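Long-range contact in odorant binding protein (AGAP010409-PA) (Anopheles gambiae, PDB 3L4A), which probably binds odorants, as a secreted, disulfide-bonded, mainly helical member of the PBP/GOBP family of odorant-binding proteins: residues 88-93 with 101-106. Residues are numbered along the deposited sequence; the frame is centred on the assembly and turned at random. Where two conformers were deposited one is given.
Sequences KNLETI and YSAFQC
The peptide group joining Ser102 to Ala103 turns one face to segment 88-93. Leu90 CD2 lies over its nitrogen end, 3.9 Å from Ala103 N. On the same face, Lys88 CD sits above the carbonyl, 3.2 Å from Ser102 O. Lys88 CE and NZ lie beyond the oxygen on that face, nearer the peptide plane than CD. The second flat group is the amide of Gln105. Its end meets the Lys88 ammonium, and the two side chains cross at about a right angle. Lys88 NZ is 3.1 Å from the atom modelled as Gln105 NE2. The amide's oxygen and nitrogen are probably exchanged, so a hydrogen bond here is left open.

Lys88 thus carries most of the contact. Its chain runs extended to CE and then bends, with NZ turned aside at chi4 -73°. NZ gives Ser102 OG a weak hydrogen bond of 3.3 Å, doubtful because Ser102 has a second conformer. The ammonium lies near the C-terminal part of helix 96-105, whose partly negative carbonyl end would probably favour it. The methylenes pack against sulfur as well: Lys88 CE is 3.4 Å from Cys106 SG.

Beside this polar patch the packing is apolar. Leu90 CD1 meets Ala103 CB at 3.7 Å, and Ile93 CD1 reaches Ser102 CB at 4.0 Å. Residues 90-92 form a short 3-10 turn, and Ile93 follows it. Asn89 O accepts from both Thr92 N and Thr92 OG1.

The contact folds the connection after helix 75-87 back onto helix 96-105. Three disulfides are a hallmark of classic insect odorant-binding proteins. Here Cys106 bonds to Cys84 of helix 75-87, and Cys97 ties helix 96-105 to Cys40 of helix 36-48. Leu85 of helix 75-87 touches Leu90, Ala103 and Cys106, so this contact adjoins the packing between helices 75-87 and 96-105.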
# COMPACT_ATOMS: atom_id res chain seq x y z
N LYS A 88 3.28 14.24 1.34
CA LYS A 88 4.39 13.43 0.87
C LYS A 88 4.87 13.81 -0.54
O LYS A 88 5.86 13.25 -1.03
CB LYS A 88 4.04 11.95 0.94
CG LYS A 88 4.05 11.44 2.37
CD LYS A 88 3.57 10.02 2.45
CE LYS A 88 3.94 9.41 3.80
NZ LYS A 88 5.40 9.12 3.89
N ASN A 89 4.18 14.75 -1.17
CA ASN A 89 4.58 15.27 -2.48
C ASN A 89 4.96 14.14 -3.43
O ASN A 89 6.05 14.14 -4.02
CB ASN A 89 5.72 16.27 -2.33
CG ASN A 89 5.29 17.53 -1.61
OD1 ASN A 89 5.10 18.58 -2.23
ND2 ASN A 89 5.12 17.43 -0.30
N LEU A 90 4.04 13.20 -3.57
CA LEU A 90 4.28 11.98 -4.31
C LEU A 90 4.67 12.20 -5.77
O LEU A 90 5.44 11.42 -6.32
CB LEU A 90 3.05 11.07 -4.25
CG LEU A 90 2.60 10.57 -2.88
CD1 LEU A 90 1.35 9.72 -3.02
CD2 LEU A 90 3.72 9.78 -2.22
N GLU A 91 4.15 13.26 -6.37
CA GLU A 91 4.41 13.54 -7.78
C GLU A 91 5.88 13.91 -8.02
O GLU A 91 6.36 13.85 -9.15
CB GLU A 91 3.53 14.68 -8.29
CG GLU A 91 2.48 15.14 -7.30
CD GLU A 91 3.08 15.95 -6.18
OE1 GLU A 91 3.81 16.91 -6.46
OE2 GLU A 91 2.82 15.61 -5.01
N THR A 92 6.58 14.29 -6.96
CA THR A 92 7.99 14.67 -7.09
C THR A 92 8.93 13.49 -6.86
O THR A 92 10.14 13.62 -7.00
CB THR A 92 8.39 15.79 -6.11
OG1 THR A 92 8.46 15.27 -4.78
CG2 THR A 92 7.42 16.96 -6.17
N ILE A 93 8.37 12.35 -6.49
CA ILE A 93 9.18 11.16 -6.28
C ILE A 93 9.29 10.42 -7.60
O ILE A 93 8.31 9.88 -8.11
CB ILE A 93 8.58 10.26 -5.18
CG1 ILE A 93 8.51 11.02 -3.86
CG2 ILE A 93 9.44 9.01 -5.00
CD1 ILE A 93 7.86 10.24 -2.74
N TYR A 101 5.68 3.10 -2.00
CA TYR A 101 6.01 2.76 -0.62
C TYR A 101 5.76 3.95 0.31
O TYR A 101 5.15 3.80 1.38
CB TYR A 101 7.46 2.31 -0.54
CG TYR A 101 7.86 1.78 0.82
CD1 TYR A 101 8.50 2.60 1.74
CD2 TYR A 101 7.61 0.46 1.18
CE1 TYR A 101 8.87 2.12 2.99
CE2 TYR A 101 7.98 -0.03 2.43
CZ TYR A 101 8.60 0.81 3.33
OH TYR A 101 8.97 0.35 4.57
N SER A 102 6.20 5.14 -0.11
CA SER A 102 5.96 6.35 0.65
C SER A 102 4.46 6.58 0.84
O SER A 102 4.01 6.91 1.94
CB SER A 102 6.58 7.57 -0.03
OG SER A 102 6.40 8.72 0.77
N ALA A 103 3.69 6.40 -0.22
CA ALA A 103 2.25 6.58 -0.13
C ALA A 103 1.66 5.67 0.93
O ALA A 103 0.90 6.11 1.80
CB ALA A 103 1.60 6.31 -1.49
N PHE A 104 2.01 4.39 0.88
CA PHE A 104 1.43 3.44 1.81
C PHE A 104 1.86 3.65 3.27
O PHE A 104 1.17 3.23 4.19
CB PHE A 104 1.67 2.00 1.35
CG PHE A 104 0.66 1.52 0.34
CD1 PHE A 104 -0.62 1.19 0.73
CD2 PHE A 104 1.00 1.41 -1.01
CE1 PHE A 104 -1.56 0.75 -0.19
CE2 PHE A 104 0.07 0.97 -1.94
CZ PHE A 104 -1.21 0.64 -1.52
N GLN A 105 2.98 4.34 3.48
CA GLN A 105 3.36 4.68 4.85
C GLN A 105 2.27 5.48 5.57
O GLN A 105 2.14 5.41 6.79
CB GLN A 105 4.69 5.42 4.89
CG GLN A 105 5.90 4.53 4.57
CD GLN A 105 7.19 5.30 4.62
OE1 GLN A 105 8.20 4.81 5.12
NE2 GLN A 105 7.17 6.53 4.12
N CYS A 106 1.49 6.25 4.81
CA CYS A 106 0.39 7.00 5.42
C CYS A 106 -0.62 6.09 6.09
O CYS A 106 -1.24 6.47 7.09
CB CYS A 106 -0.32 7.85 4.37
SG CYS A 106 0.58 9.35 3.97